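Local coordinates for protein thioesterase (PDB 3QY3) that probably hydrolyses fatty acyl-CoA thioesters, as a hotdog-fold thioesterase from Pseudomonas aeruginosa, at residues 27-33 with 97-103; 47-53 with 85-91; 109-115 with 130-136. One frame throughout, in Å; residues are numbered along the deposited sequence.

Interaction 1 of 3, residues 27-33 with 97-103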
loop_
_atom_site.group_PDB
_atom_site.type_symbol
_atom_site.label_atom_id
_atom_site.label_comp_id
_atom_site.label_asym_id
_atom_site.label_seq_id
_atom_site.Cartn_x
_atom_site.Cartn_y
_atom_site.Cartn_z
ATOM N N GLN A 27 -12.958 9.827 27.561
ATOM C CA GLN A 27 -14.106 8.992 27.136
ATOM C C GLN A 27 -13.766 8.123 25.929
ATOM O O GLN A 27 -13.443 8.654 24.877
ATOM C CB GLN A 27 -15.266 9.885 26.753
ATOM C CG GLN A 27 -16.388 9.184 25.986
ATOM C CD GLN A 27 -17.500 10.153 25.615
ATOM O OE1 GLN A 27 -17.324 11.359 25.718
ATOM N NE2 GLN A 27 -18.647 9.624 25.188
ATOM N N LEU A 28 -13.921 6.805 26.056
ATOM C CA LEU A 28 -13.750 5.891 24.885
ATOM C C LEU A 28 -14.894 6.008 23.901
ATOM O O LEU A 28 -16.045 5.729 24.248
ATOM C CB LEU A 28 -13.658 4.441 25.355
ATOM C CG LEU A 28 -13.431 3.317 24.357
ATOM C CD1 LEU A 28 -12.028 3.491 23.660
ATOM C CD2 LEU A 28 -13.497 1.956 25.110
ATOM N N LEU A 29 -14.590 6.406 22.665
ATOM C CA LEU A 29 -15.570 6.522 21.611
ATOM C C LEU A 29 -15.756 5.235 20.785
ATOM O O LEU A 29 -16.857 4.887 20.335
ATOM C CB LEU A 29 -15.173 7.694 20.728
ATOM C CG LEU A 29 -15.273 9.101 21.323
ATOM C CD1 LEU A 29 -14.669 10.095 20.336
ATOM C CD2 LEU A 29 -16.750 9.459 21.655
ATOM N N HIS A 30 -14.657 4.533 20.512
ATOM C CA HIS A 30 -14.691 3.420 19.600
ATOM C C HIS A 30 -13.477 2.520 19.806
ATOM O O HIS A 30 -12.408 3.016 20.130
ATOM C CB HIS A 30 -14.652 3.882 18.132
ATOM C CG HIS A 30 -15.038 2.808 17.185
ATOM N ND1 HIS A 30 -16.343 2.383 17.048
ATOM C CD2 HIS A 30 -14.292 2.030 16.369
ATOM C CE1 HIS A 30 -16.375 1.402 16.155
ATOM N NE2 HIS A 30 -15.152 1.186 15.717
ATOM N N THR A 31 -13.728 1.218 19.675
ATOM C CA THR A 31 -12.681 0.209 19.648
ATOM C C THR A 31 -12.796 -0.555 18.368
ATOM O O THR A 31 -13.844 -1.185 18.070
ATOM C CB THR A 31 -12.778 -0.725 20.853
ATOM O OG1 THR A 31 -12.718 0.052 22.074
ATOM C CG2 THR A 31 -11.616 -1.763 20.809
ATOM N N ALA A 32 -11.720 -0.524 17.564
ATOM C CA ALA A 32 -11.705 -1.274 16.287
ATOM C C ALA A 32 -10.674 -2.382 16.363
ATOM O O ALA A 32 -9.620 -2.210 16.997
ATOM C CB ALA A 32 -11.359 -0.341 15.039
ATOM N N HIS A 33 -10.956 -3.496 15.719
ATOM C CA HIS A 33 -10.016 -4.618 15.624
ATOM C C HIS A 33 -9.583 -4.742 14.170
ATOM O O HIS A 33 -10.430 -4.930 13.304
ATOM C CB HIS A 33 -10.674 -5.927 16.076
ATOM C CG HIS A 33 -10.889 -6.016 17.550
ATOM N ND1 HIS A 33 -11.317 -7.177 18.165
ATOM C CD2 HIS A 33 -10.730 -5.105 18.533
ATOM C CE1 HIS A 33 -11.460 -6.954 19.465
ATOM N NE2 HIS A 33 -11.113 -5.706 19.715
ATOM N N VAL A 97 -4.429 -5.738 15.467
ATOM C CA VAL A 97 -4.215 -4.483 16.154
ATOM C C VAL A 97 -5.552 -3.998 16.701
ATOM O O VAL A 97 -6.548 -4.056 16.028
ATOM C CB VAL A 97 -3.572 -3.415 15.233
ATOM C CG1 VAL A 97 -3.665 -2.008 15.857
ATOM C CG2 VAL A 97 -2.090 -3.817 14.935
ATOM N N VAL A 98 -5.545 -3.497 17.927
ATOM C CA VAL A 98 -6.714 -2.954 18.566
ATOM C C VAL A 98 -6.456 -1.487 18.662
ATOM O O VAL A 98 -5.455 -1.024 19.240
ATOM C CB VAL A 98 -6.992 -3.590 19.997
ATOM C CG1 VAL A 98 -8.177 -2.921 20.684
ATOM C CG2 VAL A 98 -7.282 -5.114 19.850
ATOM N N VAL A 99 -7.350 -0.736 18.050
ATOM C CA VAL A 99 -7.273 0.705 18.052
ATOM C C VAL A 99 -8.391 1.254 18.951
ATOM O O VAL A 99 -9.597 1.052 18.697
ATOM C CB VAL A 99 -7.520 1.314 16.658
ATOM C CG1 VAL A 99 -7.438 2.867 16.754
ATOM C CG2 VAL A 99 -6.429 0.821 15.633
ATOM N N GLU A 100 -8.019 1.915 20.026
ATOM C CA GLU A 100 -8.960 2.643 20.869
ATOM C C GLU A 100 -8.925 4.129 20.542
ATOM O O GLU A 100 -7.837 4.740 20.547
ATOM C CB GLU A 100 -8.597 2.478 22.352
ATOM C CG GLU A 100 -8.639 1.027 22.815
ATOM C CD GLU A 100 -8.172 0.825 24.254
ATOM O OE1 GLU A 100 -7.366 1.596 24.772
ATOM O OE2 GLU A 100 -8.604 -0.146 24.845
ATOM N N LEU A 101 -10.107 4.672 20.225
ATOM C CA LEU A 101 -10.312 6.085 19.991
ATOM C C LEU A 101 -11.033 6.747 21.174
ATOM O O LEU A 101 -12.122 6.317 21.599
ATOM C CB LEU A 101 -11.108 6.290 18.728
ATOM C CG LEU A 101 -10.555 5.741 17.396
ATOM C CD1 LEU A 101 -11.578 6.005 16.250
ATOM C CD2 LEU A 101 -9.160 6.322 17.120
ATOM N N TYR A 102 -10.414 7.823 21.650
ATOM C CA TYR A 102 -10.897 8.617 22.797
ATOM C C TYR A 102 -11.218 10.039 22.378
ATOM O O TYR A 102 -10.557 10.622 21.545
ATOM C CB TYR A 102 -9.840 8.655 23.922
ATOM C CG TYR A 102 -9.586 7.293 24.532
ATOM C CD1 TYR A 102 -10.349 6.837 25.599
ATOM C CD2 TYR A 102 -8.567 6.472 24.050
ATOM C CE1 TYR A 102 -10.096 5.603 26.184
ATOM C CE2 TYR A 102 -8.338 5.218 24.622
ATOM C CZ TYR A 102 -9.102 4.791 25.654
ATOM O OH TYR A 102 -8.846 3.550 26.206
ATOM N N ALA A 103 -12.200 10.636 23.045
ATOM C CA ALA A 103 -12.600 12.004 22.783
ATOM C C ALA A 103 -11.551 12.884 23.400
ATOM O O ALA A 103 -11.410 12.885 24.648
ATOM C CB ALA A 103 -13.986 12.311 23.467
HETATM O O HOH W 1 -11.472 -1.150 24.313
#
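L28 lays its CD1 methyl over one face of the Y102 ring, 4.0 Å from the ring centroid and 20° off the ring normal, which meets the geometry of a CH-pi contact. The methyl sits toward the rim of the ring, its CG having been turned away from the backbone N (chi1 -178°) and brought over the neighbouring strand. Further along the same sheet face, T31 CG2 rests on V98 CG1 at 3.6 Å, and the H33 imidazole runs beside V98, its CD2 3.7 Å from V98 CG2. The opposite face carries H30, A32, V99 and L101, of which H30, A32 and V99 pack on the helix 51-66 that the hotdog sheet wraps. The two strands are antiparallel, 160° between their directions, but the pairing slips by one residue between L28 and H30. This is a classic beta bulge: L29 N and H30 N both donate to L101 O, at 2.7 Å from L29 N and 3.3 Å from H30 N, and L29 CD1 is left lying against A103. On the face that carries L28, T31, E100 and Y102, polar ends come together. Y102 OH donates to E100 OE1 from above the carboxylate plane, and one water joins T31 OG1 to E100 OE2. E100 OE1 also takes a salt bridge from R116, so both oxygens have partners, consistent with an ionised carboxylate.

Interaction 2 of 3, residues 47-53 with 85-91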
loop_
_atom_site.group_PDB
_atom_site.type_symbol
_atom_site.label_atom_id
_atom_site.label_comp_id
_atom_site.label_asym_id
_atom_site.label_seq_id
_atom_site.Cartn_x
_atom_site.Cartn_y
_atom_site.Cartn_z
ATOM N N VAL A 47 5.538 -4.684 11.088
ATOM C CA VAL A 47 4.615 -3.857 10.319
ATOM C C VAL A 47 5.305 -2.524 9.964
ATOM O O VAL A 47 5.955 -1.890 10.827
ATOM C CB VAL A 47 3.340 -3.559 11.162
ATOM C CG1 VAL A 47 2.463 -2.363 10.544
ATOM C CG2 VAL A 47 2.452 -4.858 11.316
ATOM N N ASN A 48 5.217 -2.110 8.716
ATOM C CA ASN A 48 5.848 -0.854 8.276
ATOM C C ASN A 48 5.222 0.347 9.011
ATOM O O ASN A 48 3.972 0.410 9.143
ATOM C CB ASN A 48 5.633 -0.717 6.751
ATOM C CG ASN A 48 6.248 0.554 6.208
ATOM O OD1 ASN A 48 7.473 0.685 6.105
ATOM N ND2 ASN A 48 5.388 1.497 5.837
ATOM N N ASN A 49 6.043 1.341 9.394
ATOM C CA ASN A 49 5.534 2.444 10.214
ATOM C C ASN A 49 4.415 3.197 9.591
ATOM O O ASN A 49 3.508 3.666 10.306
ATOM C CB ASN A 49 6.639 3.389 10.509
ATOM C CG ASN A 49 7.500 2.876 11.552
ATOM O OD1 ASN A 49 7.156 1.886 12.233
ATOM N ND2 ASN A 49 8.685 3.436 11.630
ATOM N N THR A 50 4.398 3.320 8.271
ATOM C CA THR A 50 3.282 3.963 7.524
ATOM C C THR A 50 1.917 3.312 7.778
ATOM O O THR A 50 0.874 3.981 7.828
ATOM C CB THR A 50 3.573 3.943 5.961
ATOM O OG1 THR A 50 4.792 4.645 5.709
ATOM C CG2 THR A 50 2.423 4.600 5.139
ATOM N N LEU A 51 1.917 1.972 7.857
ATOM C CA LEU A 51 0.689 1.196 7.958
ATOM C C LEU A 51 -0.122 1.512 9.249
ATOM O O LEU A 51 -1.328 1.362 9.250
ATOM C CB LEU A 51 0.939 -0.305 7.797
ATOM C CG LEU A 51 0.782 -0.869 6.379
ATOM C CD1 LEU A 51 -0.761 -0.884 5.988
ATOM C CD2 LEU A 51 1.600 -0.064 5.404
ATOM N N TYR A 52 0.528 1.973 10.312
ATOM C CA TYR A 52 -0.206 2.316 11.529
ATOM C C TYR A 52 -1.209 3.409 11.273
ATOM O O TYR A 52 -2.315 3.404 11.814
ATOM C CB TYR A 52 0.726 2.734 12.645
ATOM C CG TYR A 52 1.526 1.547 13.175
ATOM C CD1 TYR A 52 0.947 0.583 13.977
ATOM C CD2 TYR A 52 2.776 1.312 12.739
ATOM C CE1 TYR A 52 1.661 -0.520 14.409
ATOM C CE2 TYR A 52 3.529 0.235 13.170
ATOM C CZ TYR A 52 2.928 -0.708 14.011
ATOM O OH TYR A 52 3.690 -1.787 14.425
ATOM N N PHE A 53 -0.874 4.287 10.332
ATOM C CA PHE A 53 -1.827 5.337 9.943
ATOM C C PHE A 53 -3.030 4.853 9.169
ATOM O O PHE A 53 -4.116 5.436 9.302
ATOM C CB PHE A 53 -1.081 6.455 9.230
ATOM C CG PHE A 53 -0.106 7.195 10.121
ATOM C CD1 PHE A 53 -0.535 8.056 11.098
ATOM C CD2 PHE A 53 1.243 6.973 9.988
ATOM C CE1 PHE A 53 0.384 8.756 11.928
ATOM C CE2 PHE A 53 2.125 7.599 10.820
ATOM C CZ PHE A 53 1.705 8.527 11.773
ATOM N N HIS A 85 1.795 10.369 15.951
ATOM C CA HIS A 85 1.871 9.044 16.437
ATOM C C HIS A 85 3.233 8.757 17.018
ATOM O O HIS A 85 4.244 9.005 16.352
ATOM C CB HIS A 85 1.568 8.007 15.333
ATOM C CG HIS A 85 1.507 6.600 15.841
ATOM N ND1 HIS A 85 0.398 6.085 16.442
ATOM C CD2 HIS A 85 2.383 5.581 15.745
ATOM C CE1 HIS A 85 0.640 4.849 16.813
ATOM N NE2 HIS A 85 1.823 4.508 16.352
ATOM N N THR A 86 3.234 8.198 18.219
ATOM C CA THR A 86 4.416 7.724 18.887
ATOM C C THR A 86 4.470 6.196 18.853
ATOM O O THR A 86 3.506 5.539 19.263
ATOM C CB THR A 86 4.437 8.193 20.358
ATOM O OG1 THR A 86 4.389 9.605 20.346
ATOM C CG2 THR A 86 5.706 7.754 21.049
ATOM N N TYR A 87 5.586 5.666 18.330
ATOM C CA TYR A 87 5.841 4.258 18.110
ATOM C C TYR A 87 6.560 3.701 19.338
ATOM O O TYR A 87 7.698 4.064 19.668
ATOM C CB TYR A 87 6.711 3.950 16.866
ATOM C CG TYR A 87 6.134 4.497 15.583
ATOM C CD1 TYR A 87 5.394 3.687 14.737
ATOM C CD2 TYR A 87 6.379 5.798 15.204
ATOM C CE1 TYR A 87 4.850 4.205 13.583
ATOM C CE2 TYR A 87 5.841 6.322 14.016
ATOM C CZ TYR A 87 5.088 5.490 13.226
ATOM O OH TYR A 87 4.599 5.993 12.081
ATOM N N LEU A 88 5.910 2.752 19.996
ATOM C CA LEU A 88 6.463 2.225 21.223
ATOM C C LEU A 88 6.892 0.769 21.157
ATOM O O LEU A 88 7.904 0.381 21.768
ATOM C CB LEU A 88 5.452 2.445 22.359
ATOM C CG LEU A 88 5.130 3.915 22.632
ATOM C CD1 LEU A 88 3.935 4.100 23.580
ATOM C CD2 LEU A 88 6.381 4.604 23.103
ATOM N N LYS A 89 6.151 -0.040 20.455
ATOM C CA LYS A 89 6.494 -1.472 20.338
ATOM C C LYS A 89 6.074 -1.910 18.927
ATOM O O LYS A 89 5.007 -1.499 18.439
ATOM C CB LYS A 89 5.738 -2.327 21.350
ATOM C CG LYS A 89 5.797 -1.838 22.798
ATOM C CD LYS A 89 5.048 -2.777 23.863
ATOM C CE LYS A 89 5.053 -4.265 23.570
ATOM N NZ LYS A 89 6.358 -5.000 23.793
ATOM N N PRO A 90 6.893 -2.736 18.295
ATOM C CA PRO A 90 6.552 -3.214 16.938
ATOM C C PRO A 90 5.509 -4.279 16.971
ATOM O O PRO A 90 5.386 -5.006 17.964
ATOM C CB PRO A 90 7.898 -3.772 16.412
ATOM C CG PRO A 90 8.638 -4.154 17.636
ATOM C CD PRO A 90 8.196 -3.252 18.748
ATOM N N VAL A 91 4.784 -4.401 15.862
ATOM C CA VAL A 91 3.813 -5.472 15.676
ATOM C C VAL A 91 4.381 -6.385 14.603
ATOM O O VAL A 91 4.926 -5.927 13.597
ATOM C CB VAL A 91 2.456 -4.938 15.267
ATOM C CG1 VAL A 91 1.447 -6.076 14.880
ATOM C CG2 VAL A 91 1.819 -3.974 16.327
#
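Y52 sets CG opposite its own carbonyl carbon (chi1 -70°) and Y87 has a similar first torsion, which brings the two rings together at the start of helix 51-66, the central helix of the hotdog fold. Their planes are steeply inclined, and Y52 CD2 comes to the rim of the Y87 ring, near its plane, 3.7 Å from Y87 CE1. With F53 and H85 they make an aromatic cluster. The H85 ring presents its edge to the face of F53, centroids 5.8 Å apart and planes at 70°, while H85 CB presses on F53 CZ at 3.6 Å. Against Y52, by contrast, the H85 ring is nearly parallel but slid so far aside that the two hardly overlap. The N49 side chain lies over one face of Y87, its amide inclined to the ring, and F53 CE2 approaches Y87 OH. H85 ND1 is hydrogen-bonded to H115, and F53 stacks on F53 of the second subunit, whose strand also pairs with H85 and T86; the cluster therefore borders a subunit interface across which the sheet continues. At the far end, V91 CG2 meets the edge of the Y52 ring, and V91 N makes a weak, bent hydrogen bond to Y52 OH. The loop before the helix is fastened there by V47 N, which donates to V91 O at 2.9 Å in a nearly straight bond of 168°.

Interaction 3 of 3, residues 109-115 with 130-136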
loop_
_atom_site.group_PDB
_atom_site.type_symbol
_atom_site.label_atom_id
_atom_site.label_comp_id
_atom_site.label_asym_id
_atom_site.label_seq_id
_atom_site.Cartn_x
_atom_site.Cartn_y
_atom_site.Cartn_z
ATOM N N SER A 109 -15.979 23.314 15.227
ATOM C CA SER A 109 -15.880 22.549 13.969
ATOM C C SER A 109 -14.647 21.624 13.925
ATOM O O SER A 109 -14.217 21.200 12.862
ATOM C CB SER A 109 -15.756 23.509 12.800
ATOM O OG SER A 109 -14.632 24.336 12.995
ATOM N N SER A 110 -14.100 21.283 15.070
ATOM C CA SER A 110 -12.912 20.418 15.110
ATOM C C SER A 110 -13.010 19.498 16.292
ATOM O O SER A 110 -13.716 19.778 17.282
ATOM C CB SER A 110 -11.639 21.267 15.179
ATOM O OG SER A 110 -11.599 22.076 16.337
ATOM N N LEU A 111 -12.285 18.390 16.203
ATOM C CA LEU A 111 -12.255 17.438 17.266
ATOM C C LEU A 111 -10.903 16.788 17.225
ATOM O O LEU A 111 -10.480 16.348 16.139
ATOM C CB LEU A 111 -13.325 16.338 17.047
ATOM C CG LEU A 111 -13.258 15.081 17.955
ATOM C CD1 LEU A 111 -13.557 15.424 19.435
ATOM C CD2 LEU A 111 -14.281 13.969 17.487
ATOM N N VAL A 112 -10.299 16.655 18.392
ATOM C CA VAL A 112 -9.110 15.861 18.569
ATOM C C VAL A 112 -9.528 14.466 18.989
ATOM O O VAL A 112 -10.276 14.285 19.984
ATOM C CB VAL A 112 -8.124 16.522 19.543
ATOM C CG1 VAL A 112 -6.866 15.592 19.721
ATOM C CG2 VAL A 112 -7.730 17.918 19.032
ATOM N N LEU A 113 -9.158 13.483 18.174
ATOM C CA LEU A 113 -9.370 12.101 18.524
ATOM C C LEU A 113 -8.062 11.526 18.984
ATOM O O LEU A 113 -7.095 11.449 18.199
ATOM C CB LEU A 113 -9.846 11.284 17.322
ATOM C CG LEU A 113 -11.218 11.265 16.801
ATOM C CD1 LEU A 113 -11.264 10.269 15.524
ATOM C CD2 LEU A 113 -12.195 10.847 17.969
ATOM N N GLU A 114 -8.026 11.105 20.230
ATOM C CA GLU A 114 -6.828 10.567 20.817
ATOM C C GLU A 114 -6.871 9.074 20.611
ATOM O O GLU A 114 -7.955 8.463 20.680
ATOM C CB GLU A 114 -6.784 10.945 22.281
ATOM C CG GLU A 114 -6.858 12.415 22.427
ATOM C CD GLU A 114 -5.712 12.998 23.080
ATOM O OE1 GLU A 114 -4.583 12.678 22.656
ATOM O OE2 GLU A 114 -5.968 13.759 24.047
ATOM N N HIS A 115 -5.717 8.449 20.377
ATOM C CA HIS A 115 -5.686 7.046 20.138
ATOM C C HIS A 115 -4.631 6.301 20.962
ATOM O O HIS A 115 -3.584 6.874 21.347
ATOM C CB HIS A 115 -5.520 6.733 18.615
ATOM C CG HIS A 115 -4.181 7.111 18.037
ATOM N ND1 HIS A 115 -3.996 8.244 17.281
ATOM C CD2 HIS A 115 -2.972 6.488 18.082
ATOM C CE1 HIS A 115 -2.739 8.284 16.866
ATOM N NE2 HIS A 115 -2.084 7.254 17.383
ATOM N N GLY A 130 -1.201 8.439 20.138
ATOM C CA GLY A 130 -1.092 9.746 19.563
ATOM C C GLY A 130 -2.468 10.412 19.440
ATOM O O GLY A 130 -3.388 10.167 20.235
ATOM N N HIS A 131 -2.630 11.198 18.390
ATOM C CA HIS A 131 -3.919 11.841 18.135
ATOM C C HIS A 131 -4.041 12.180 16.648
ATOM O O HIS A 131 -3.015 12.172 15.907
ATOM C CB HIS A 131 -4.109 13.113 18.997
ATOM C CG HIS A 131 -3.283 14.261 18.532
ATOM N ND1 HIS A 131 -2.275 14.791 19.293
ATOM C CD2 HIS A 131 -3.260 14.937 17.345
ATOM C CE1 HIS A 131 -1.704 15.778 18.630
ATOM N NE2 HIS A 131 -2.253 15.865 17.434
ATOM N N CYS A 132 -5.299 12.480 16.259
ATOM C CA CYS A 132 -5.682 12.947 14.943
ATOM C C CYS A 132 -6.618 14.144 15.150
ATOM O O CYS A 132 -7.718 13.976 15.773
ATOM C CB CYS A 132 -6.398 11.792 14.192
ATOM S SG CYS A 132 -6.870 12.079 12.512
ATOM N N LYS A 133 -6.225 15.304 14.650
ATOM C CA LYS A 133 -7.083 16.476 14.699
ATOM C C LYS A 133 -7.910 16.514 13.438
ATOM O O LYS A 133 -7.349 16.518 12.360
ATOM C CB LYS A 133 -6.242 17.735 14.801
ATOM C CG LYS A 133 -5.277 17.726 15.982
ATOM C CD LYS A 133 -4.552 19.079 16.117
ATOM C CE LYS A 133 -3.935 19.252 17.518
ATOM N NZ LYS A 133 -2.745 20.172 17.555
ATOM N N LEU A 134 -9.231 16.538 13.592
ATOM C CA LEU A 134 -10.149 16.588 12.499
ATOM C C LEU A 134 -10.824 17.948 12.519
ATOM O O LEU A 134 -11.083 18.516 13.586
ATOM C CB LEU A 134 -11.233 15.496 12.677
ATOM C CG LEU A 134 -10.816 14.021 12.855
ATOM C CD1 LEU A 134 -12.020 13.302 13.510
ATOM C CD2 LEU A 134 -10.453 13.457 11.486
ATOM N N VAL A 135 -11.099 18.446 11.323
ATOM C CA VAL A 135 -11.883 19.653 11.145
ATOM C C VAL A 135 -13.036 19.310 10.178
ATOM O O VAL A 135 -12.828 18.601 9.180
ATOM C CB VAL A 135 -10.996 20.838 10.631
ATOM C CG1 VAL A 135 -9.890 21.213 11.646
ATOM C CG2 VAL A 135 -10.335 20.527 9.272
ATOM N N TRP A 136 -14.251 19.779 10.473
ATOM C CA TRP A 136 -15.371 19.556 9.558
ATOM C C TRP A 136 -15.367 20.731 8.595
ATOM O O TRP A 136 -15.272 21.880 9.019
ATOM C CB TRP A 136 -16.714 19.439 10.289
ATOM C CG TRP A 136 -17.096 18.001 10.519
ATOM C CD1 TRP A 136 -18.068 17.276 9.847
ATOM C CD2 TRP A 136 -16.486 17.097 11.445
ATOM N NE1 TRP A 136 -18.053 15.955 10.290
ATOM C CE2 TRP A 136 -17.118 15.839 11.293
ATOM C CE3 TRP A 136 -15.477 17.233 12.424
ATOM C CZ2 TRP A 136 -16.772 14.726 12.085
ATOM C CZ3 TRP A 136 -15.112 16.101 13.178
ATOM C CH2 TRP A 136 -15.750 14.877 12.996
#
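H115 folds its imidazole over G130, with G130 CA 3.7 Å from the ring centroid and 26° off its normal, a CH-pi contact made possible by a chi1 of 68° that tucks CG between the backbone N and the carbonyl carbon. G130 N lies 3.1 Å above the plane of the H115 ring, toward its rim; it is not hydrogen-bonded to H115 NE2, whose partner is H85, but donates to H115 O. This buried face continues through L113 CD1 against L134 CD1 at 3.7 Å, and then L111 CB near W136 CZ3. Helix 51-66 covers L111, L113 and H115 from this side, while L111 and W136 also reach I151 of helix 149-155. The two segments belong to the beta hairpin of strands 110-119 and 128-138, within the curled sheet of the hotdog fold. Seven backbone hydrogen bonds join them, including L113 N to C132 O and C132 N to L113 O, each 2.8 Å. The other face, bearing S110, V112, E114, H131, K133 and V135, is the more solvent-facing one, although V112 is buried. V112 CG1 meets H131 CB at 3.8 Å. In the conformer given, K133 CG lies alongside V112 CG2 and the chain leads away; H131 hydrogen-bonds Q82, as K133 does in that conformer. E114 bends at its second torsion to bring OE1 within 3.7 Å of H131 CB, its carboxylate steep to the imidazole plane.

How the interactions relate
From the N terminus, strand 28-35 enters first, and interaction 1 closes the longest loop, 63 residues between its segments, by returning strand 96-106 beside it. Interaction 2 is nested inside that loop: it joins the start of helix 51-66 to the end of strand 76-87, and V91 CG2 touches V97 CG2 of interaction 1. Interaction 3 follows in series and closes a short hairpin. Strand 96-106 passes directly to 110-119, so interactions 1 and 3 are neighbours in one sheet, probably linked by Y102 N to E114 O at 2.7 Å. H85 ND1 and H115 NE2, 2.9 Å apart, tie interaction 2 to interaction 3.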